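Local structure of alpha-1,2-mannosyltransferase (Ktr4), putative (7BOP) at residues 155-159 against 227-231; 143-147 against 163-168; 344-348 against 362-366. The protein belongs to a fungal family of glycosyltransferases with a GT-A type fold, and holds guanosine-5'-diphosphate and manganese in one pocket. One frame throughout, in Å; residues are numbered along the deposited sequence.

Interaction 1 (155-159 against 227-231); sequences TEQKI and DPKTV. With NA (sodium ion), chain J.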
loop_
_atom_site.group_PDB
_atom_site.type_symbol
_atom_site.label_atom_id
_atom_site.label_comp_id
_atom_site.label_asym_id
_atom_site.label_seq_id
_atom_site.Cartn_x
_atom_site.Cartn_y
_atom_site.Cartn_z
ATOM N N THR A 155 21.037 -10.152 -5.001
ATOM C CA THR A 155 21.341 -9.709 -6.365
ATOM C C THR A 155 21.557 -10.899 -7.319
ATOM O O THR A 155 21.014 -10.904 -8.435
ATOM C CB THR A 155 22.545 -8.742 -6.396
ATOM O OG1 THR A 155 22.175 -7.531 -5.733
ATOM C CG2 THR A 155 22.978 -8.396 -7.850
ATOM N N GLU A 156 22.306 -11.905 -6.861
ATOM C CA GLU A 156 22.581 -13.082 -7.694
ATOM C C GLU A 156 21.326 -13.928 -7.900
ATOM O O GLU A 156 21.118 -14.453 -8.981
ATOM C CB GLU A 156 23.721 -13.948 -7.120
ATOM C CG GLU A 156 25.125 -13.365 -7.275
ATOM C CD GLU A 156 25.468 -12.942 -8.702
ATOM O OE1 GLU A 156 25.965 -11.804 -8.884
ATOM O OE2 GLU A 156 25.244 -13.737 -9.646
ATOM N N GLN A 157 20.485 -14.048 -6.876
ATOM C CA GLN A 157 19.329 -14.952 -6.939
ATOM C C GLN A 157 18.063 -14.369 -7.545
ATOM O O GLN A 157 17.327 -15.080 -8.202
ATOM C CB GLN A 157 18.978 -15.446 -5.541
ATOM C CG GLN A 157 20.068 -16.273 -4.879
ATOM C CD GLN A 157 19.717 -16.641 -3.449
ATOM O OE1 GLN A 157 18.843 -16.022 -2.826
ATOM N NE2 GLN A 157 20.420 -17.616 -2.908
ATOM N N LYS A 158 17.787 -13.099 -7.279
ATOM C CA LYS A 158 16.473 -12.526 -7.547
ATOM C C LYS A 158 16.327 -12.026 -8.984
ATOM O O LYS A 158 17.169 -11.270 -9.478
ATOM C CB LYS A 158 16.178 -11.392 -6.556
ATOM C CG LYS A 158 14.756 -10.865 -6.639
ATOM C CD LYS A 158 14.411 -9.969 -5.452
ATOM C CE LYS A 158 13.169 -9.139 -5.735
ATOM N NZ LYS A 158 12.025 -10.002 -6.097
ATOM N N ILE A 159 15.233 -12.442 -9.615
ATOM C CA ILE A 159 14.920 -12.122 -11.018
ATOM C C ILE A 159 14.788 -10.612 -11.214
ATOM O O ILE A 159 14.091 -9.934 -10.456
ATOM C CB ILE A 159 13.628 -12.865 -11.485
ATOM C CG1 ILE A 159 13.956 -14.333 -11.790
ATOM C CG2 ILE A 159 12.999 -12.230 -12.726
ATOM C CD1 ILE A 159 12.760 -15.242 -11.857
ATOM N N ASP A 227 7.846 -12.376 -3.467
ATOM C CA ASP A 227 9.011 -13.235 -3.613
ATOM C C ASP A 227 9.459 -13.733 -2.225
ATOM O O ASP A 227 9.938 -12.934 -1.419
ATOM C CB ASP A 227 10.129 -12.434 -4.284
ATOM C CG ASP A 227 11.394 -13.245 -4.507
ATOM O OD1 ASP A 227 11.438 -14.446 -4.173
ATOM O OD2 ASP A 227 12.368 -12.657 -5.007
ATOM N N PRO A 228 9.329 -15.049 -1.947
ATOM C CA PRO A 228 9.762 -15.584 -0.638
ATOM C C PRO A 228 11.211 -15.281 -0.264
ATOM O O PRO A 228 11.517 -15.170 0.925
ATOM C CB PRO A 228 9.591 -17.109 -0.780
ATOM C CG PRO A 228 8.745 -17.318 -1.984
ATOM C CD PRO A 228 8.900 -16.120 -2.867
ATOM N N LYS A 229 12.095 -15.145 -1.259
ATOM C CA LYS A 229 13.510 -14.826 -1.007
ATOM C C LYS A 229 13.731 -13.467 -0.341
ATOM O O LYS A 229 14.782 -13.254 0.252
ATOM C CB LYS A 229 14.317 -14.842 -2.305
ATOM C CG LYS A 229 14.407 -16.226 -2.941
ATOM C CD LYS A 229 15.334 -16.242 -4.154
ATOM C CE LYS A 229 14.915 -15.274 -5.246
ATOM N NZ LYS A 229 13.519 -15.464 -5.726
ATOM N N THR A 230 12.772 -12.546 -0.465
ATOM C CA THR A 230 12.880 -11.232 0.192
ATOM C C THR A 230 12.469 -11.255 1.662
ATOM O O THR A 230 12.774 -10.297 2.378
ATOM C CB THR A 230 12.053 -10.150 -0.532
ATOM O OG1 THR A 230 10.659 -10.467 -0.468
ATOM C CG2 THR A 230 12.471 -10.045 -2.002
ATOM N N VAL A 231 11.784 -12.322 2.105
ATOM C CA VAL A 231 11.161 -12.371 3.440
ATOM C C VAL A 231 11.336 -13.693 4.222
ATOM O O VAL A 231 10.470 -14.034 5.015
ATOM C CB VAL A 231 9.644 -12.028 3.353
ATOM C CG1 VAL A 231 9.434 -10.577 2.934
ATOM C CG2 VAL A 231 8.904 -12.963 2.397
HETATM NA NA NA J . 19.260 -10.489 -9.777
HETATM O O HOH W 1 13.416 -14.430 -8.330
HETATM O O HOH W 2 18.870 -9.647 -11.945
#
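K158 reaches across to D227 with its ammonium group and shows how the end of a helix can be tied to a distant turn by one well-placed charge. Its CG stands anti to the backbone N (chi1 -172°), and the chain runs nearly straight past the aspartate before bending at its last torsion, which brings NZ to 2.9 Å from D227 OD2. The salt bridge uses the anti lone pair of that oxygen, the one turned away from OD1. This is the close-packed part of the contact: CG and CD of K158 lie alongside the same carboxylate oxygen, while its CE rests 3.9 Å from T230 CG2.

The carboxylate is held from its own segment as well. K229 folds back, bent at both of its outer torsions, so that its NZ meets D227 OD1 at 2.8 Å from the syn side, while the backbone N of K229 approaches OD1 from above the carboxylate plane at 3.1 Å. The two lysine ammonium groups, their NZ atoms 5.7 Å apart, share one aspartate, which probably keeps the carboxylate ionised.

Toward solvent the fit is looser. Q157 meets K229 through its OE1, 3.8 Å from K229 CD, and a water spans from I159 N to K229 NZ. Where the chain leaves helix 144-157, T155 O and K158 O bind the same sodium ion, both at 2.2 Å, with the backbone O of Y161 and a water as further ligands. On the partner side, T230 OG1 and T230 N both bond to D227 O, closing the short 3-10 turn. The whole is a salt-bridge network built on an Asx turn at D227, set beside a sodium site at a helix C-terminus.

Interaction 2 (143-147 against 163-168); sequences NMELF and DKLSYH. With GDP (guanosine-5'-diphosphate), chain H.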
loop_
_atom_site.group_PDB
_atom_site.type_symbol
_atom_site.label_atom_id
_atom_site.label_comp_id
_atom_site.label_asym_id
_atom_site.label_seq_id
_atom_site.Cartn_x
_atom_site.Cartn_y
_atom_site.Cartn_z
ATOM N N ASN A 143 24.974 -3.835 10.830
ATOM C CA ASN A 143 26.335 -3.968 10.322
ATOM C C ASN A 143 26.310 -3.884 8.795
ATOM O O ASN A 143 25.699 -4.730 8.133
ATOM C CB ASN A 143 26.931 -5.298 10.783
ATOM C CG ASN A 143 28.390 -5.450 10.398
ATOM O OD1 ASN A 143 28.719 -5.731 9.245
ATOM N ND2 ASN A 143 29.272 -5.265 11.365
ATOM N N MET A 144 26.990 -2.886 8.238
ATOM C CA MET A 144 26.954 -2.654 6.794
ATOM C C MET A 144 27.701 -3.707 5.978
ATOM O O MET A 144 27.343 -3.920 4.821
ATOM C CB MET A 144 27.439 -1.238 6.434
ATOM C CG MET A 144 26.579 -0.118 7.011
ATOM S SD MET A 144 24.805 -0.316 6.682
ATOM C CE MET A 144 24.828 -0.074 4.911
ATOM N N GLU A 145 28.723 -4.359 6.548
ATOM C CA GLU A 145 29.372 -5.496 5.861
ATOM C C GLU A 145 28.438 -6.698 5.711
ATOM O O GLU A 145 28.421 -7.340 4.660
ATOM C CB GLU A 145 30.677 -5.940 6.540
ATOM C CG GLU A 145 31.914 -5.377 5.865
ATOM C CD GLU A 145 33.207 -5.725 6.591
ATOM O OE1 GLU A 145 33.379 -6.896 7.008
ATOM O OE2 GLU A 145 34.058 -4.816 6.731
ATOM N N LEU A 146 27.684 -7.005 6.761
ATOM C CA LEU A 146 26.643 -8.038 6.693
ATOM C C LEU A 146 25.557 -7.663 5.684
ATOM O O LEU A 146 25.099 -8.519 4.920
ATOM C CB LEU A 146 26.002 -8.276 8.066
ATOM C CG LEU A 146 26.856 -8.915 9.165
ATOM C CD1 LEU A 146 26.011 -9.078 10.422
ATOM C CD2 LEU A 146 27.425 -10.257 8.731
ATOM N N PHE A 147 25.147 -6.392 5.681
ATOM C CA PHE A 147 24.226 -5.902 4.656
ATOM C C PHE A 147 24.746 -6.194 3.239
ATOM O O PHE A 147 24.014 -6.735 2.409
ATOM C CB PHE A 147 23.928 -4.397 4.800
ATOM C CG PHE A 147 23.316 -3.807 3.566
ATOM C CD1 PHE A 147 21.978 -4.036 3.280
ATOM C CD2 PHE A 147 24.090 -3.108 2.641
ATOM C CE1 PHE A 147 21.409 -3.550 2.116
ATOM C CE2 PHE A 147 23.523 -2.619 1.469
ATOM C CZ PHE A 147 22.178 -2.843 1.210
ATOM N N ASP A 163 20.537 -5.221 -6.048
ATOM C CA ASP A 163 20.213 -4.629 -4.752
ATOM C C ASP A 163 20.661 -3.170 -4.652
ATOM O O ASP A 163 21.704 -2.805 -5.173
ATOM C CB ASP A 163 20.831 -5.447 -3.624
ATOM C CG ASP A 163 20.297 -5.047 -2.272
ATOM O OD1 ASP A 163 20.828 -4.076 -1.684
ATOM O OD2 ASP A 163 19.337 -5.690 -1.797
ATOM N N LYS A 164 19.846 -2.354 -3.990
ATOM C CA LYS A 164 20.187 -0.964 -3.674
ATOM C C LYS A 164 19.841 -0.721 -2.222
ATOM O O LYS A 164 18.724 -1.042 -1.802
ATOM C CB LYS A 164 19.334 -0.006 -4.509
ATOM C CG LYS A 164 19.752 0.147 -5.963
ATOM C CD LYS A 164 18.571 0.032 -6.934
ATOM C CE LYS A 164 18.485 1.193 -7.922
ATOM N NZ LYS A 164 19.776 1.550 -8.586
ATOM N N LEU A 165 20.764 -0.120 -1.471
ATOM C CA LEU A 165 20.507 0.225 -0.071
ATOM C C LEU A 165 19.263 1.104 0.063
ATOM O O LEU A 165 18.484 0.928 0.988
ATOM C CB LEU A 165 21.716 0.931 0.561
ATOM C CG LEU A 165 21.553 1.399 2.021
ATOM C CD1 LEU A 165 21.227 0.244 2.960
ATOM C CD2 LEU A 165 22.813 2.122 2.473
ATOM N N SER A 166 19.090 2.036 -0.871
ATOM C CA SER A 166 17.952 2.954 -0.856
ATOM C C SER A 166 16.593 2.242 -0.877
ATOM O O SER A 166 15.641 2.705 -0.243
ATOM C CB SER A 166 18.058 3.954 -2.008
ATOM O OG SER A 166 18.019 3.311 -3.262
ATOM N N TYR A 167 16.507 1.107 -1.571
ATOM C CA TYR A 167 15.267 0.342 -1.592
ATOM C C TYR A 167 14.911 -0.148 -0.192
ATOM O O TYR A 167 13.748 -0.055 0.231
ATOM C CB TYR A 167 15.327 -0.842 -2.571
ATOM C CG TYR A 167 13.951 -1.357 -2.876
ATOM C CD1 TYR A 167 13.169 -0.758 -3.864
ATOM C CD2 TYR A 167 13.394 -2.407 -2.142
ATOM C CE1 TYR A 167 11.889 -1.210 -4.136
ATOM C CE2 TYR A 167 12.111 -2.865 -2.409
ATOM C CZ TYR A 167 11.363 -2.257 -3.403
ATOM O OH TYR A 167 10.094 -2.690 -3.681
ATOM N N HIS A 168 15.920 -0.642 0.526
ATOM C CA HIS A 168 15.738 -1.106 1.901
ATOM C C HIS A 168 15.334 0.068 2.804
ATOM O O HIS A 168 14.464 -0.069 3.661
ATOM C CB HIS A 168 17.014 -1.752 2.455
ATOM C CG HIS A 168 17.460 -2.990 1.730
ATOM N ND1 HIS A 168 17.323 -4.255 2.258
ATOM C CD2 HIS A 168 18.090 -3.149 0.544
ATOM C CE1 HIS A 168 17.833 -5.139 1.418
ATOM N NE2 HIS A 168 18.298 -4.494 0.368
HETATM P PB GDP H . 8.644 -0.422 -6.669
HETATM O O1B GDP H . 9.311 -0.811 -7.957
HETATM O O2B GDP H . 7.295 0.295 -6.847
HETATM O O3B GDP H . 8.621 -1.487 -5.590
HETATM O O3A GDP H . 9.700 0.678 -6.103
HETATM P PA GDP H . 9.738 2.252 -6.497
HETATM O O1A GDP H . 11.072 2.588 -7.121
HETATM O O2A GDP H . 8.410 2.612 -7.201
HETATM O "O5'" GDP H . 9.784 2.824 -4.994
HETATM C "C5'" GDP H . 8.618 2.831 -4.169
HETATM C "C4'" GDP H . 8.253 4.263 -3.790
HETATM O "O4'" GDP H . 9.317 4.830 -3.019
HETATM C "C3'" GDP H . 8.084 5.205 -4.975
HETATM O "O3'" GDP H . 7.114 6.197 -4.599
HETATM C "C2'" GDP H . 9.464 5.808 -5.183
HETATM O "O2'" GDP H . 9.401 7.107 -5.771
HETATM C "C1'" GDP H . 9.998 5.850 -3.755
HETATM N N9 GDP H . 11.451 5.643 -3.542
HETATM C C8 GDP H . 12.184 4.500 -3.667
HETATM N N7 GDP H . 13.472 4.729 -3.317
HETATM C C5 GDP H . 13.575 6.022 -2.953
HETATM C C6 GDP H . 14.642 6.927 -2.474
HETATM O O6 GDP H . 15.794 6.484 -2.339
HETATM N N1 GDP H . 14.334 8.212 -2.194
HETATM C C2 GDP H . 13.072 8.694 -2.332
HETATM N N2 GDP H . 12.798 9.992 -2.047
HETATM N N3 GDP H . 12.051 7.919 -2.777
HETATM C C4 GDP H . 12.241 6.612 -3.087
#
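F147 meets L165, D163 and H168 with the far end of its ring, and illustrates how one aromatic side chain can join two successive helices. From CB, with CG anti to the backbone N (chi1 164°), the ring extends toward the 163-168 segment. L165 CD1 covers one face in a CH-pi contact, displaced toward the rim: it lies 3.7 Å from F147 CZ, with CE2 also beneath the methyl. CZ, at the tip, comes within 3.4 Å of D163 OD1, which approaches obliquely. CE1 stands over the centre of the imidazole of H168, making a T-shaped pair with planes at 86°.

Two consecutive helices of this GT-A family protein, 144-157 and 165-177, joined by a short loop, pack through this ring near their N-terminal ends; N143 caps the first, its OD1 accepting from L146 N, and F310 of helix 308-311 also touches the ring.

The imidazole is fixed by a nearly straight bond from H168 NE2 to the syn lone pair of D163 OD2 (2.7 Å, 175°), while ND1 bonds to F309 O. M144 CE touches L165 CD2 at 3.9 Å. One residue before H168, Y167 OH donates to O3B of guanosine-5'-diphosphate at 2.7 Å.

Interaction 3 (344-348 against 362-366); sequences IPYYN and QFYAG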
loop_
_atom_site.group_PDB
_atom_site.type_symbol
_atom_site.label_atom_id
_atom_site.label_comp_id
_atom_site.label_asym_id
_atom_site.label_seq_id
_atom_site.Cartn_x
_atom_site.Cartn_y
_atom_site.Cartn_z
ATOM N N ILE A 344 2.578 -0.814 -12.898
ATOM C CA ILE A 344 3.063 -1.879 -13.796
ATOM C C ILE A 344 3.473 -3.098 -12.945
ATOM O O ILE A 344 4.137 -2.906 -11.939
ATOM C CB ILE A 344 4.264 -1.387 -14.657
ATOM C CG1 ILE A 344 3.794 -0.334 -15.673
ATOM C CG2 ILE A 344 4.939 -2.543 -15.403
ATOM C CD1 ILE A 344 4.898 0.564 -16.198
ATOM N N PRO A 345 3.078 -4.331 -13.276
ATOM C CA PRO A 345 2.287 -4.724 -14.433
ATOM C C PRO A 345 0.844 -5.137 -14.081
ATOM O O PRO A 345 0.221 -5.864 -14.858
ATOM C CB PRO A 345 3.074 -5.945 -14.924
ATOM C CG PRO A 345 3.465 -6.620 -13.641
ATOM C CD PRO A 345 3.706 -5.511 -12.649
ATOM N N TYR A 346 0.309 -4.682 -12.942
ATOM C CA TYR A 346 -0.980 -5.191 -12.445
ATOM C C TYR A 346 -2.077 -4.133 -12.366
ATOM O O TYR A 346 -1.804 -2.915 -12.325
ATOM C CB TYR A 346 -0.817 -5.880 -11.081
ATOM C CG TYR A 346 0.201 -6.986 -11.081
ATOM C CD1 TYR A 346 0.033 -8.122 -11.886
ATOM C CD2 TYR A 346 1.339 -6.909 -10.282
ATOM C CE1 TYR A 346 0.980 -9.136 -11.887
ATOM C CE2 TYR A 346 2.280 -7.926 -10.263
ATOM C CZ TYR A 346 2.100 -9.029 -11.072
ATOM O OH TYR A 346 3.042 -10.018 -11.060
ATOM N N TYR A 347 -3.316 -4.623 -12.353
ATOM C CA TYR A 347 -4.511 -3.790 -12.501
ATOM C C TYR A 347 -5.604 -4.170 -11.512
ATOM O O TYR A 347 -5.751 -5.331 -11.156
ATOM C CB TYR A 347 -5.118 -3.944 -13.901
ATOM C CG TYR A 347 -4.228 -3.472 -15.008
ATOM C CD1 TYR A 347 -3.166 -4.259 -15.456
ATOM C CD2 TYR A 347 -4.432 -2.237 -15.610
ATOM C CE1 TYR A 347 -2.326 -3.822 -16.461
ATOM C CE2 TYR A 347 -3.597 -1.791 -16.618
ATOM C CZ TYR A 347 -2.553 -2.586 -17.043
ATOM O OH TYR A 347 -1.711 -2.141 -18.033
ATOM N N ASN A 348 -6.343 -3.155 -11.084
ATOM C CA ASN A 348 -7.675 -3.298 -10.544
ATOM C C ASN A 348 -8.575 -2.474 -11.462
ATOM O O ASN A 348 -8.577 -1.237 -11.392
ATOM C CB ASN A 348 -7.756 -2.783 -9.115
ATOM C CG ASN A 348 -9.156 -2.853 -8.569
ATOM O OD1 ASN A 348 -9.640 -3.921 -8.202
ATOM N ND2 ASN A 348 -9.840 -1.725 -8.561
ATOM N N GLN A 362 -9.071 -7.706 -16.119
ATOM C CA GLN A 362 -7.775 -8.145 -16.614
ATOM C C GLN A 362 -6.763 -7.783 -15.550
ATOM O O GLN A 362 -6.508 -6.602 -15.305
ATOM C CB GLN A 362 -7.410 -7.480 -17.931
ATOM C CG GLN A 362 -6.075 -7.950 -18.492
ATOM C CD GLN A 362 -5.706 -7.269 -19.796
ATOM O OE1 GLN A 362 -6.572 -6.858 -20.570
ATOM N NE2 GLN A 362 -4.401 -7.148 -20.049
ATOM N N PHE A 363 -6.182 -8.811 -14.940
ATOM C CA PHE A 363 -5.311 -8.659 -13.777
ATOM C C PHE A 363 -3.912 -8.123 -14.138
ATOM O O PHE A 363 -3.330 -7.341 -13.376
ATOM C CB PHE A 363 -5.215 -10.002 -13.034
ATOM C CG PHE A 363 -4.137 -10.045 -11.994
ATOM C CD1 PHE A 363 -4.183 -9.200 -10.896
ATOM C CD2 PHE A 363 -3.062 -10.918 -12.123
ATOM C CE1 PHE A 363 -3.175 -9.223 -9.946
ATOM C CE2 PHE A 363 -2.061 -10.950 -11.177
ATOM C CZ PHE A 363 -2.116 -10.104 -10.087
ATOM N N TYR A 364 -3.384 -8.538 -15.295
ATOM C CA TYR A 364 -1.993 -8.281 -15.645
ATOM C C TYR A 364 -1.838 -7.878 -17.108
ATOM O O TYR A 364 -2.674 -8.219 -17.945
ATOM C CB TYR A 364 -1.141 -9.534 -15.382
ATOM C CG TYR A 364 -1.446 -10.678 -16.335
ATOM C CD1 TYR A 364 -2.490 -11.570 -16.084
ATOM C CD2 TYR A 364 -0.700 -10.854 -17.496
ATOM C CE1 TYR A 364 -2.787 -12.608 -16.968
ATOM C CE2 TYR A 364 -0.987 -11.881 -18.389
ATOM C CZ TYR A 364 -2.026 -12.755 -18.120
ATOM O OH TYR A 364 -2.289 -13.768 -19.010
ATOM N N ALA A 365 -0.746 -7.174 -17.391
ATOM C CA ALA A 365 -0.275 -6.946 -18.752
ATOM C C ALA A 365 1.147 -7.487 -18.829
ATOM O O ALA A 365 2.010 -7.057 -18.067
ATOM C CB ALA A 365 -0.295 -5.463 -19.085
ATOM N N GLY A 366 1.388 -8.418 -19.748
ATOM C CA GLY A 366 2.707 -9.038 -19.914
ATOM C C GLY A 366 2.562 -10.526 -20.173
ATOM O O GLY A 366 1.536 -10.976 -20.669
#
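A single antiparallel beta bridge, Y346 with Y364, adds the 362-366 segment to strand 346-348, an edge strand of a three-stranded antiparallel sheet, and shows how few bonds such a junction needs. Two backbone hydrogen bonds flank the bridge: A365 N donates to P345 O at 3.0 Å, and Y347 N to F363 O at 2.9 Å, the second less straight (139°). CA-H...O contacts from Y364 to P345 O and from Y346 to F363 O reinforce them, so each carbonyl receives both an N-H and a C-H.

The side chains divide between two faces. On one, the rings of Y346 and F363 lie at 19° to each other but slid apart, with little overlap; Y346 CD1 stands 3.4 Å from F363 CZ, over the rim of the phenylalanine ring. F363 reaches this position because its CG is anti to the backbone N (chi1 168°), which brings the ring back toward the strand although its CB points away. P345, preceded by a cis peptide bond, lays its CG over the centre of a face of the Y346 ring. W280 meets Y346 edge-to-face, and L224 of strand 218-224 touches both Y346 and F363.

On the other face Y347 packs along the neighbouring backbone: its CB is 3.3 Å from Q362 O, and its CE1 meets A365 CB at 3.7 Å near the ring plane. Q362 NE2 donates to Y364 O, which lies in the plane of the Q362 side-chain amide. The arrangement is that of an isolated antiparallel beta bridge at a sheet edge, with two nearly parallel but slid-apart rings beside it.

In the fold
Interactions 1 and 2 are two ends of one unit: both use helix 144-157, their segments alternate along the chain, and their centres lie 14 Å apart. They touch where T155 OG1 probably accepts a hydrogen bond from D163 N at 2.8 Å, and Y161, which binds the sodium ion of interaction 1 through its backbone O, also bonds through its hydroxyl to D163 of interaction 2. Interaction 3 stands apart, its centre 21 Å from that of interaction 1 and 30 Å from that of interaction 2. Only interaction 2 touches guanosine-5'-diphosphate, through S166 and Y167; the side chains of K158 and P345 each lie about 9 Å from it, not in contact.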